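Local coordinates for protein coclaurine N-methyltransferase (Coptis japonica, PDB 6GKV) that transfers a methyl group from S-adenosyl-L-methionine to the ring nitrogen of coclaurine and related tetrahydroisoquinolines in plant alkaloid biosynthesis, at residues Q13-G17 against V317-N321; K91-Y96 against A110-Y115; D192-E198 against L222-I228. One frame throughout, in Å; residues are numbered along the deposited sequence.

Contact 1: residues Q13-G17 against V317-N321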
loop_
_atom_site.group_PDB
_atom_site.type_symbol
_atom_site.label_atom_id
_atom_site.label_comp_id
_atom_site.label_asym_id
_atom_site.label_seq_id
_atom_site.Cartn_x
_atom_site.Cartn_y
_atom_site.Cartn_z
ATOM N N GLN A 13 34.703 -21.861 0.593
ATOM C CA GLN A 13 35.670 -20.795 0.783
ATOM C C GLN A 13 35.216 -19.745 1.791
ATOM O O GLN A 13 36.023 -19.228 2.582
ATOM C CB GLN A 13 35.918 -20.118 -0.535
ATOM C CG GLN A 13 36.549 -20.992 -1.557
ATOM C CD GLN A 13 36.954 -20.157 -2.734
ATOM O OE1 GLN A 13 37.244 -18.978 -2.577
ATOM N NE2 GLN A 13 37.015 -20.752 -3.925
ATOM N N LEU A 14 33.926 -19.405 1.717
ATOM C CA LEU A 14 33.311 -18.473 2.649
ATOM C C LEU A 14 33.310 -19.065 4.059
ATOM O O LEU A 14 33.756 -18.419 5.000
ATOM C CB LEU A 14 31.890 -18.112 2.188
ATOM C CG LEU A 14 31.819 -17.343 0.868
ATOM C CD1 LEU A 14 30.394 -17.255 0.312
ATOM C CD2 LEU A 14 32.390 -15.956 1.060
ATOM N N GLU A 15 32.814 -20.290 4.204
ATOM C CA GLU A 15 32.904 -21.030 5.479
ATOM C C GLU A 15 34.338 -21.044 6.053
ATOM O O GLU A 15 34.536 -20.973 7.270
ATOM C CB GLU A 15 32.431 -22.477 5.296
ATOM C CG GLU A 15 30.962 -22.649 4.977
ATOM C CD GLU A 15 30.606 -24.089 4.620
ATOM O OE1 GLU A 15 31.447 -24.990 4.810
ATOM O OE2 GLU A 15 29.469 -24.321 4.154
ATOM N N LEU A 16 35.329 -21.126 5.173
ATOM C CA LEU A 16 36.724 -21.252 5.604
ATOM C C LEU A 16 37.375 -19.887 5.766
ATOM O O LEU A 16 38.496 -19.777 6.291
ATOM C CB LEU A 16 37.524 -22.095 4.610
ATOM C CG LEU A 16 37.406 -23.609 4.637
ATOM C CD1 LEU A 16 38.166 -24.184 3.454
ATOM C CD2 LEU A 16 37.960 -24.165 5.950
ATOM N N GLY A 17 36.679 -18.853 5.302
ATOM C CA GLY A 17 37.141 -17.497 5.488
ATOM C C GLY A 17 38.280 -17.143 4.560
ATOM O O GLY A 17 39.156 -16.358 4.927
ATOM N N VAL A 317 35.858 -21.848 13.186
ATOM C CA VAL A 317 36.051 -21.052 11.984
ATOM C C VAL A 317 34.760 -20.892 11.174
ATOM O O VAL A 317 34.388 -19.779 10.812
ATOM C CB VAL A 317 37.123 -21.672 11.085
ATOM C CG1 VAL A 317 37.151 -20.976 9.721
ATOM C CG2 VAL A 317 38.468 -21.606 11.763
ATOM N N LYS A 318 34.082 -21.996 10.871
ATOM C CA LYS A 318 32.852 -21.915 10.086
ATOM C C LYS A 318 31.840 -21.001 10.775
ATOM O O LYS A 318 31.127 -20.243 10.117
ATOM C CB LYS A 318 32.237 -23.300 9.851
ATOM C CG LYS A 318 33.042 -24.202 8.879
ATOM C CD LYS A 318 32.333 -25.553 8.637
ATOM C CE LYS A 318 33.084 -26.451 7.655
ATOM N NZ LYS A 318 33.761 -27.642 8.290
ATOM N N LEU A 319 31.815 -21.044 12.103
ATOM C CA LEU A 319 30.806 -20.316 12.850
ATOM C C LEU A 319 31.065 -18.816 12.856
ATOM O O LEU A 319 30.129 -18.018 12.736
ATOM C CB LEU A 319 30.729 -20.846 14.276
ATOM C CG LEU A 319 29.575 -20.317 15.122
ATOM C CD1 LEU A 319 28.244 -20.471 14.394
ATOM C CD2 LEU A 319 29.580 -21.070 16.439
ATOM N N ILE A 320 32.324 -18.417 13.001
ATOM C CA ILE A 320 32.640 -16.995 12.997
ATOM C C ILE A 320 32.384 -16.403 11.591
ATOM O O ILE A 320 31.894 -15.289 11.458
ATOM C CB ILE A 320 34.088 -16.743 13.464
ATOM C CG1 ILE A 320 34.491 -15.286 13.262
ATOM C CG2 ILE A 320 35.052 -17.590 12.699
ATOM C CD1 ILE A 320 33.805 -14.328 14.204
ATOM N N ASN A 321 32.669 -17.166 10.542
ATOM C CA ASN A 321 32.424 -16.680 9.195
ATOM C C ASN A 321 30.937 -16.728 8.863
ATOM O O ASN A 321 30.470 -16.080 7.916
ATOM C CB ASN A 321 33.235 -17.484 8.190
ATOM C CG ASN A 321 34.696 -17.130 8.235
ATOM O OD1 ASN A 321 35.046 -15.950 8.204
ATOM N ND2 ASN A 321 35.568 -18.144 8.327
#
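The C-terminal end of helix 2-16 meets the flank of helix 313-335, and the backbones come closest at Glu15 and Lys318, whose CA atoms are 4.7 Å apart. Gly17 leaves the helix with positive phi (76°) in a Schellman motif, one bond of which runs from Gly17 N to Leu14 O at 3.0 Å. The carbonyl of Glu15 faces the second helix, where Asn321 ND2 donates a hydrogen bond to Glu15 O at 3.2 Å (150° at the hydrogen). Lys318 CA makes a CA-H...O contact to Glu15 O at 3.4 Å. Asn321 OD1 is bonded in turn to Arg324.

Around this polar centre, Val317 CG1 packs 3.6 Å from Glu15 O, and Asn321 CB lies 3.4 Å from Leu14 O. Beside this, the aliphatic part of Lys318 passes the Glu15 carboxylate, with Lys318 CE 3.6 Å from Glu15 OE1. An ideal CB on Gly17 would fall 2.6 Å from Asn321 ND2, so the close approach as well as the positive phi favours glycine. The arrangement is a Schellman-terminated helix whose last-turn carbonyl, Glu15 O, is met by an asparagine of helix 313-335, away from the ligand sites.

Contact 2: residues K91-Y96 against A110-Y115. With SAH (S-adenosyl-L-homocysteine), chain C.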
loop_
_atom_site.group_PDB
_atom_site.type_symbol
_atom_site.label_atom_id
_atom_site.label_comp_id
_atom_site.label_asym_id
_atom_site.label_seq_id
_atom_site.Cartn_x
_atom_site.Cartn_y
_atom_site.Cartn_z
ATOM N N LYS A 91 20.425 -5.405 21.202
ATOM C CA LYS A 91 19.341 -5.266 20.254
ATOM C C LYS A 91 19.712 -6.010 18.987
ATOM O O LYS A 91 20.666 -5.639 18.306
ATOM C CB LYS A 91 19.066 -3.793 19.971
ATOM C CG LYS A 91 17.805 -3.534 19.140
ATOM C CD LYS A 91 17.545 -2.033 19.013
ATOM C CE LYS A 91 16.079 -1.766 18.738
ATOM N NZ LYS A 91 15.676 -2.288 17.412
ATOM N N GLY A 92 18.964 -7.065 18.679
ATOM C CA GLY A 92 19.270 -7.918 17.539
ATOM C C GLY A 92 18.373 -7.580 16.368
ATOM O O GLY A 92 17.905 -8.464 15.642
ATOM N N SER A 93 18.142 -6.279 16.199
ATOM C CA SER A 93 17.262 -5.738 15.176
ATOM C C SER A 93 17.696 -4.292 14.837
ATOM O O SER A 93 18.578 -3.725 15.495
ATOM C CB SER A 93 15.811 -5.769 15.666
ATOM O OG SER A 93 15.704 -5.192 16.970
ATOM N N CYS A 94 17.065 -3.690 13.833
ATOM C CA CYS A 94 17.537 -2.413 13.286
ATOM C C CYS A 94 17.755 -1.289 14.315
ATOM O O CYS A 94 16.904 -1.025 15.155
ATOM C CB CYS A 94 16.556 -1.933 12.218
ATOM S SG CYS A 94 17.166 -0.547 11.281
ATOM N N CYS A 95 18.911 -0.644 14.261
ATOM C CA CYS A 95 19.159 0.514 15.110
ATOM C C CYS A 95 19.061 1.806 14.290
ATOM O O CYS A 95 18.981 1.771 13.064
ATOM C CB CYS A 95 20.512 0.415 15.779
ATOM S SG CYS A 95 20.626 -1.052 16.770
ATOM N N TYR A 96 19.044 2.941 14.977
ATOM C CA TYR A 96 18.776 4.202 14.315
ATOM C C TYR A 96 19.961 5.151 14.401
ATOM O O TYR A 96 20.316 5.631 15.478
ATOM C CB TYR A 96 17.527 4.848 14.909
ATOM C CG TYR A 96 16.953 5.923 14.036
ATOM C CD1 TYR A 96 17.306 7.256 14.221
ATOM C CD2 TYR A 96 16.073 5.611 13.015
ATOM C CE1 TYR A 96 16.794 8.246 13.421
ATOM C CE2 TYR A 96 15.546 6.599 12.206
ATOM C CZ TYR A 96 15.909 7.913 12.409
ATOM O OH TYR A 96 15.378 8.894 11.600
ATOM N N ALA A 110 18.332 5.173 20.312
ATOM C CA ALA A 110 17.499 6.011 19.455
ATOM C C ALA A 110 16.314 5.259 18.841
ATOM O O ALA A 110 15.206 5.813 18.776
ATOM C CB ALA A 110 18.337 6.640 18.368
ATOM N N MET A 111 16.528 4.024 18.381
ATOM C CA MET A 111 15.409 3.209 17.883
ATOM C C MET A 111 14.411 2.884 19.006
ATOM O O MET A 111 13.204 2.921 18.790
ATOM C CB MET A 111 15.879 1.883 17.275
ATOM C CG MET A 111 16.061 1.799 15.789
ATOM S SD MET A 111 14.835 2.362 14.604
ATOM C CE MET A 111 13.402 1.771 15.291
ATOM N N LEU A 112 14.929 2.536 20.182
ATOM C CA LEU A 112 14.093 2.129 21.300
ATOM C C LEU A 112 13.187 3.288 21.717
ATOM O O LEU A 112 11.982 3.106 21.928
ATOM C CB LEU A 112 14.964 1.645 22.467
ATOM C CG LEU A 112 15.579 0.261 22.202
ATOM C CD1 LEU A 112 16.517 -0.210 23.316
ATOM C CD2 LEU A 112 14.482 -0.776 21.935
ATOM N N ASP A 113 13.779 4.478 21.809
ATOM C CA ASP A 113 13.028 5.706 22.045
ATOM C C ASP A 113 11.958 5.922 20.983
ATOM O O ASP A 113 10.805 6.223 21.299
ATOM C CB ASP A 113 13.970 6.906 22.082
ATOM C CG ASP A 113 14.627 7.083 23.435
ATOM O OD1 ASP A 113 14.220 6.378 24.382
ATOM O OD2 ASP A 113 15.534 7.935 23.557
ATOM N N LEU A 114 12.344 5.753 19.722
ATOM C CA LEU A 114 11.418 5.946 18.612
ATOM C C LEU A 114 10.218 4.979 18.672
ATOM O O LEU A 114 9.109 5.338 18.288
ATOM C CB LEU A 114 12.169 5.807 17.281
ATOM C CG LEU A 114 11.374 6.076 16.005
ATOM C CD1 LEU A 114 10.611 7.412 16.060
ATOM C CD2 LEU A 114 12.274 5.992 14.769
ATOM N N TYR A 115 10.441 3.763 19.158
ATOM C CA TYR A 115 9.360 2.799 19.343
ATOM C C TYR A 115 8.343 3.308 20.358
ATOM O O TYR A 115 7.138 3.175 20.164
ATOM C CB TYR A 115 9.891 1.452 19.825
ATOM C CG TYR A 115 10.751 0.690 18.850
ATOM C CD1 TYR A 115 10.571 0.812 17.487
ATOM C CD2 TYR A 115 11.732 -0.205 19.313
ATOM C CE1 TYR A 115 11.334 0.058 16.605
ATOM C CE2 TYR A 115 12.521 -0.927 18.444
ATOM C CZ TYR A 115 12.329 -0.778 17.082
ATOM O OH TYR A 115 13.123 -1.495 16.208
HETATM N N SAH C . 12.620 -8.480 18.943
HETATM C CA SAH C . 14.008 -8.730 19.306
HETATM C CB SAH C . 14.609 -9.827 18.438
HETATM C CG SAH C . 14.099 -9.896 17.002
HETATM S SD SAH C . 14.717 -11.381 16.161
HETATM C C SAH C . 14.857 -7.474 19.187
HETATM O O SAH C . 14.406 -6.525 18.543
HETATM O OXT SAH C . 15.980 -7.390 19.713
HETATM C "C5'" SAH C . 13.127 -12.249 16.269
HETATM C "C4'" SAH C . 12.703 -12.627 17.694
HETATM O "O4'" SAH C . 11.477 -13.341 17.672
HETATM C "C3'" SAH C . 13.715 -13.525 18.393
HETATM O "O3'" SAH C . 13.763 -13.177 19.753
HETATM C "C2'" SAH C . 13.136 -14.915 18.310
HETATM O "O2'" SAH C . 13.522 -15.636 19.455
HETATM C "C1'" SAH C . 11.637 -14.623 18.268
HETATM N N9 SAH C . 10.857 -15.654 17.547
HETATM C C8 SAH C . 11.063 -16.157 16.280
HETATM N N7 SAH C . 10.106 -17.087 16.026
HETATM C C5 SAH C . 9.292 -17.186 17.114
HETATM C C6 SAH C . 8.173 -17.976 17.405
HETATM N N6 SAH C . 7.697 -18.854 16.518
HETATM N N1 SAH C . 7.554 -17.843 18.635
HETATM C C2 SAH C . 8.044 -16.945 19.567
HETATM N N3 SAH C . 9.147 -16.168 19.274
HETATM C C4 SAH C . 9.759 -16.292 18.071
#
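Met111 is the main bump of helix 104-118, and it presses into the bend of the loop at residues 94-96. Met111 CG lies 3.0 Å from Cys94 O, 3.4 Å from Cys95 C and 3.5 Å from Tyr96 CB, so it sits against the backbone from Cys94 O to Tyr96 N. Tyr96 starts toward the helix, with Tyr96 CB 4.0 Å from Ala110 CB, while the far end of its ring leads away, leaving Tyr96 CE2 4.2 Å from Leu114 CD2. Met111 SD is 5.0 Å from the Tyr96 ring centroid and 72° off the ring normal, an oblique Met-aromatic contact.

The extended Lys91 side chain fills the hollow at the other end of the loop. Lys91 CE rests 3.7 Å from Leu112 CD2 and 3.9 Å from Met111 CB. Lys91 NZ donates to Tyr115 OH at 2.9 Å, and within the loop Lys91 NZ donates to Ser93 OG and to Cys94 O, both at 2.9 Å. Tyr115 OH is bonded in addition to Glu226.

The shaped loop presents Gly92 N to SAH OXT at 3.2 Å and Ser93 OG to SAH O at a very short 2.4 Å. This is the carboxylate end of the SAH pocket in a CFA/CMAS-family methyltransferase.

Contact 3: residues D192-E198 against L222-I228. With F2W (6,7-dimethoxy-2-methyl-1,2,3,4-tetrahydroisoquinolin-2-ium), chain D; SAH (S-adenosyl-L-homocysteine), chain C.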
loop_
_atom_site.group_PDB
_atom_site.type_symbol
_atom_site.label_atom_id
_atom_site.label_comp_id
_atom_site.label_asym_id
_atom_site.label_seq_id
_atom_site.Cartn_x
_atom_site.Cartn_y
_atom_site.Cartn_z
ATOM N N ASP A 192 -2.358 -2.997 26.947
ATOM C CA ASP A 192 -2.598 -1.678 26.333
ATOM C C ASP A 192 -1.733 -1.463 25.108
ATOM O O ASP A 192 -2.079 -0.705 24.201
ATOM C CB ASP A 192 -2.314 -0.534 27.310
ATOM C CG ASP A 192 -3.192 -0.571 28.539
ATOM O OD1 ASP A 192 -4.378 -0.973 28.431
ATOM O OD2 ASP A 192 -2.680 -0.194 29.616
ATOM N N ARG A 193 -0.569 -2.094 25.104
ATOM C CA ARG A 193 0.326 -1.925 23.983
ATOM C C ARG A 193 1.103 -3.193 23.733
ATOM O O ARG A 193 1.720 -3.766 24.632
ATOM C CB ARG A 193 1.238 -0.724 24.205
ATOM C CG ARG A 193 0.682 0.533 23.513
ATOM C CD ARG A 193 0.867 1.776 24.338
ATOM N NE ARG A 193 0.252 2.962 23.739
ATOM C CZ ARG A 193 -1.033 3.287 23.845
ATOM N NH1 ARG A 193 -1.874 2.509 24.512
ATOM N NH2 ARG A 193 -1.471 4.395 23.280
ATOM N N ILE A 194 0.996 -3.648 22.490
ATOM C CA ILE A 194 1.703 -4.814 22.027
ATOM C C ILE A 194 2.738 -4.373 21.025
ATOM O O ILE A 194 2.423 -3.732 20.028
ATOM C CB ILE A 194 0.771 -5.831 21.393
ATOM C CG1 ILE A 194 -0.312 -6.217 22.399
ATOM C CG2 ILE A 194 1.574 -7.064 20.923
ATOM C CD1 ILE A 194 -1.408 -7.052 21.794
ATOM N N LEU A 195 3.978 -4.720 21.312
ATOM C CA LEU A 195 5.092 -4.340 20.475
ATOM C C LEU A 195 5.646 -5.571 19.794
ATOM O O LEU A 195 5.933 -6.563 20.449
ATOM C CB LEU A 195 6.165 -3.664 21.314
ATOM C CG LEU A 195 5.639 -2.474 22.111
ATOM C CD1 LEU A 195 6.668 -2.047 23.129
ATOM C CD2 LEU A 195 5.346 -1.342 21.162
ATOM N N VAL A 196 5.784 -5.507 18.478
ATOM C CA VAL A 196 6.302 -6.620 17.704
ATOM C C VAL A 196 7.460 -6.173 16.819
ATOM O O VAL A 196 7.236 -5.603 15.747
ATOM C CB VAL A 196 5.212 -7.253 16.817
ATOM C CG1 VAL A 196 5.754 -8.529 16.150
ATOM C CG2 VAL A 196 3.979 -7.595 17.643
ATOM N N ILE A 197 8.690 -6.439 17.248
ATOM C CA ILE A 197 9.859 -5.987 16.504
ATOM C C ILE A 197 10.531 -7.115 15.717
ATOM O O ILE A 197 11.294 -7.903 16.262
ATOM C CB ILE A 197 10.898 -5.328 17.432
ATOM C CG1 ILE A 197 10.201 -4.322 18.335
ATOM C CG2 ILE A 197 12.029 -4.643 16.611
ATOM C CD1 ILE A 197 9.397 -3.279 17.580
ATOM N N GLU A 198 10.217 -7.171 14.428
ATOM C CA GLU A 198 10.867 -8.068 13.473
ATOM C C GLU A 198 10.628 -9.518 13.852
ATOM O O GLU A 198 11.558 -10.263 14.088
ATOM C CB GLU A 198 12.367 -7.748 13.359
ATOM C CG GLU A 198 12.620 -6.379 12.726
ATOM C CD GLU A 198 14.082 -6.080 12.458
ATOM O OE1 GLU A 198 14.899 -7.027 12.382
ATOM O OE2 GLU A 198 14.418 -4.883 12.339
ATOM N N LEU A 222 -3.057 -0.310 21.475
ATOM C CA LEU A 222 -2.407 -0.241 20.167
ATOM C C LEU A 222 -1.491 -1.422 19.924
ATOM O O LEU A 222 -1.027 -2.076 20.859
ATOM C CB LEU A 222 -1.613 1.059 20.022
ATOM C CG LEU A 222 -2.439 2.309 20.325
ATOM C CD1 LEU A 222 -1.656 3.581 20.102
ATOM C CD2 LEU A 222 -3.715 2.301 19.494
ATOM N N LEU A 223 -1.271 -1.694 18.644
ATOM C CA LEU A 223 -0.290 -2.653 18.175
ATOM C C LEU A 223 0.777 -1.914 17.366
ATOM O O LEU A 223 0.458 -1.294 16.349
ATOM C CB LEU A 223 -0.947 -3.727 17.301
ATOM C CG LEU A 223 0.075 -4.612 16.576
ATOM C CD1 LEU A 223 0.923 -5.345 17.594
ATOM C CD2 LEU A 223 -0.580 -5.601 15.599
ATOM N N PHE A 224 2.031 -1.954 17.814
ATOM C CA PHE A 224 3.111 -1.364 17.023
ATOM C C PHE A 224 4.005 -2.449 16.398
ATOM O O PHE A 224 4.506 -3.354 17.090
ATOM C CB PHE A 224 3.960 -0.420 17.858
ATOM C CG PHE A 224 5.144 0.133 17.102
ATOM C CD1 PHE A 224 4.975 1.139 16.157
ATOM C CD2 PHE A 224 6.414 -0.370 17.310
ATOM C CE1 PHE A 224 6.059 1.641 15.449
ATOM C CE2 PHE A 224 7.502 0.126 16.599
ATOM C CZ PHE A 224 7.323 1.135 15.668
ATOM N N LEU A 225 4.212 -2.343 15.089
ATOM C CA LEU A 225 4.970 -3.342 14.334
ATOM C C LEU A 225 6.169 -2.781 13.576
ATOM O O LEU A 225 6.052 -1.788 12.885
ATOM C CB LEU A 225 4.053 -4.037 13.333
ATOM C CG LEU A 225 4.747 -4.965 12.340
ATOM C CD1 LEU A 225 5.296 -6.136 13.089
ATOM C CD2 LEU A 225 3.769 -5.424 11.266
ATOM N N GLU A 226 7.313 -3.445 13.694
ATOM C CA GLU A 226 8.442 -3.188 12.810
ATOM C C GLU A 226 8.782 -4.455 12.015
ATOM O O GLU A 226 8.894 -5.554 12.583
ATOM C CB GLU A 226 9.675 -2.715 13.586
ATOM C CG GLU A 226 10.876 -2.380 12.675
ATOM C CD GLU A 226 12.159 -2.051 13.449
ATOM O OE1 GLU A 226 12.296 -0.912 13.936
ATOM O OE2 GLU A 226 13.035 -2.927 13.578
ATOM N N HIS A 227 8.925 -4.298 10.699
ATOM C CA HIS A 227 9.412 -5.378 9.866
ATOM C C HIS A 227 10.322 -4.813 8.813
ATOM O O HIS A 227 10.081 -3.729 8.308
ATOM C CB HIS A 227 8.277 -6.136 9.200
ATOM C CG HIS A 227 7.427 -5.292 8.308
ATOM N ND1 HIS A 227 7.620 -5.228 6.945
ATOM C CD2 HIS A 227 6.368 -4.492 8.577
ATOM C CE1 HIS A 227 6.714 -4.429 6.411
ATOM N NE2 HIS A 227 5.940 -3.969 7.378
ATOM N N ILE A 228 11.376 -5.537 8.479
ATOM C CA ILE A 228 12.195 -5.100 7.380
ATOM C C ILE A 228 11.362 -5.370 6.126
ATOM O O ILE A 228 10.420 -6.160 6.180
ATOM C CB ILE A 228 13.560 -5.819 7.370
ATOM C CG1 ILE A 228 13.370 -7.333 7.463
ATOM C CG2 ILE A 228 14.375 -5.351 8.559
ATOM C CD1 ILE A 228 13.151 -8.011 6.146
HETATM C CAM F2W D . 21.192 -9.438 8.339
HETATM O OAK F2W D . 20.045 -9.555 7.467
HETATM C CAB F2W D . 18.895 -9.675 8.207
HETATM C CAA F2W D . 18.874 -9.632 9.606
HETATM C CAF F2W D . 17.650 -9.778 10.253
HETATM C CAJ F2W D . 17.525 -9.712 11.630
HETATM C CAI F2W D . 16.275 -10.392 12.278
HETATM N NAH F2W D . 15.127 -9.723 11.644
HETATM C CAO F2W D . 14.003 -10.576 12.076
HETATM C CAG F2W D . 15.358 -10.117 10.252
HETATM C CAE F2W D . 16.488 -9.876 9.535
HETATM C CAD F2W D . 16.513 -9.950 8.145
HETATM C CAC F2W D . 17.720 -9.808 7.485
HETATM O OAL F2W D . 17.869 -9.857 6.124
HETATM C CAN F2W D . 16.695 -9.991 5.300
HETATM N N SAH C . 12.620 -8.480 18.943
HETATM C CA SAH C . 14.008 -8.730 19.306
HETATM C CB SAH C . 14.609 -9.827 18.438
HETATM C CG SAH C . 14.099 -9.896 17.002
HETATM S SD SAH C . 14.717 -11.381 16.161
HETATM C C SAH C . 14.857 -7.474 19.187
HETATM O O SAH C . 14.406 -6.525 18.543
HETATM O OXT SAH C . 15.980 -7.390 19.713
HETATM C "C5'" SAH C . 13.127 -12.249 16.269
HETATM C "C4'" SAH C . 12.703 -12.627 17.694
HETATM O "O4'" SAH C . 11.477 -13.341 17.672
HETATM C "C3'" SAH C . 13.715 -13.525 18.393
HETATM O "O3'" SAH C . 13.763 -13.177 19.753
HETATM C "C2'" SAH C . 13.136 -14.915 18.310
HETATM O "O2'" SAH C . 13.522 -15.636 19.455
HETATM C "C1'" SAH C . 11.637 -14.623 18.268
HETATM N N9 SAH C . 10.857 -15.654 17.547
HETATM C C8 SAH C . 11.063 -16.157 16.280
HETATM N N7 SAH C . 10.106 -17.087 16.026
HETATM C C5 SAH C . 9.292 -17.186 17.114
HETATM C C6 SAH C . 8.173 -17.976 17.405
HETATM N N6 SAH C . 7.697 -18.854 16.518
HETATM N N1 SAH C . 7.554 -17.843 18.635
HETATM C C2 SAH C . 8.044 -16.945 19.567
HETATM N N3 SAH C . 9.147 -16.168 19.274
HETATM C C4 SAH C . 9.759 -16.292 18.071
#
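Two neighbouring parallel strands of the central mixed sheet make this contact, strand 191-197 lying between strands 126-130 and 221-230. The axes of 193-197 and 222-228 approach to 4.9 Å at an angle of 2°, and paired CA atoms from Arg193-Leu222 to Ile197-Glu226 stay 4.8 to 5.0 Å apart. Six backbone hydrogen bonds alternate in direction: the first joins Leu222 N to Asp192 O at 2.9 Å, the next Ile194 N to Leu222 O at 3.0 Å, and the last Glu198 N to Glu226 O at 2.8 Å.

Side chains alternate between the two faces. On one, Ile194 CG2 and Val196 CG2 each lie 3.8 Å from Leu223 CD1, and Val196 CB is 3.9 Å from Leu225 CD1. On the other, Leu195 CD2 packs 3.7 Å from Phe224 CB, and Ile197 CD1 meets the edge of the Phe224 ring, 4.0 Å from Phe224 CE2. Tyr115 of helix 104-118 packs on Ile197 here.

At the C-terminal end, Glu198 adopts left-handed backbone angles (62/60) as the chain leaves the strand. Glu198 OE2 lies 2.7 Å from Glu226 OE2, so one of the two acids probably holds a proton, and Glu226 OE1 is bonded to Tyr115 and His346. Ile197 O accepts a hydrogen bond from the amino nitrogen N of SAH at 3.0 Å, while Glu198 OE1 accepts one from NAH of the bound N-methylheliamine at 2.8 Å. SAH and the methylated amine thus meet at the C-terminal ends of the parallel strands, the active-site location characteristic of Rossmann-like methyltransferases.

From the N terminus, contact 1 pairs helix 2-16 with helix 313-335, some 300 residues later, closing the longest loop; contacts 2 and 3 both nest within it. Contact 2 closes first along the chain, folding the 91-96 loop back against helix 104-118. Contact 3 follows in series, its strands joined through helix 206-215. Contacts 2 and 3 have centres about 12 Å apart and touch directly, Tyr115 OH lying 2.5 Å from Glu226 OE1 and Cys94 N 3.3 Å from Glu198 OE2, both probable hydrogen bonds; together they join loop, helix and sheet around SAH. Contact 1 is remote, its centre about 29 and 35 Å from theirs, and ties the N-terminal helix 2-16 to helix 313-335.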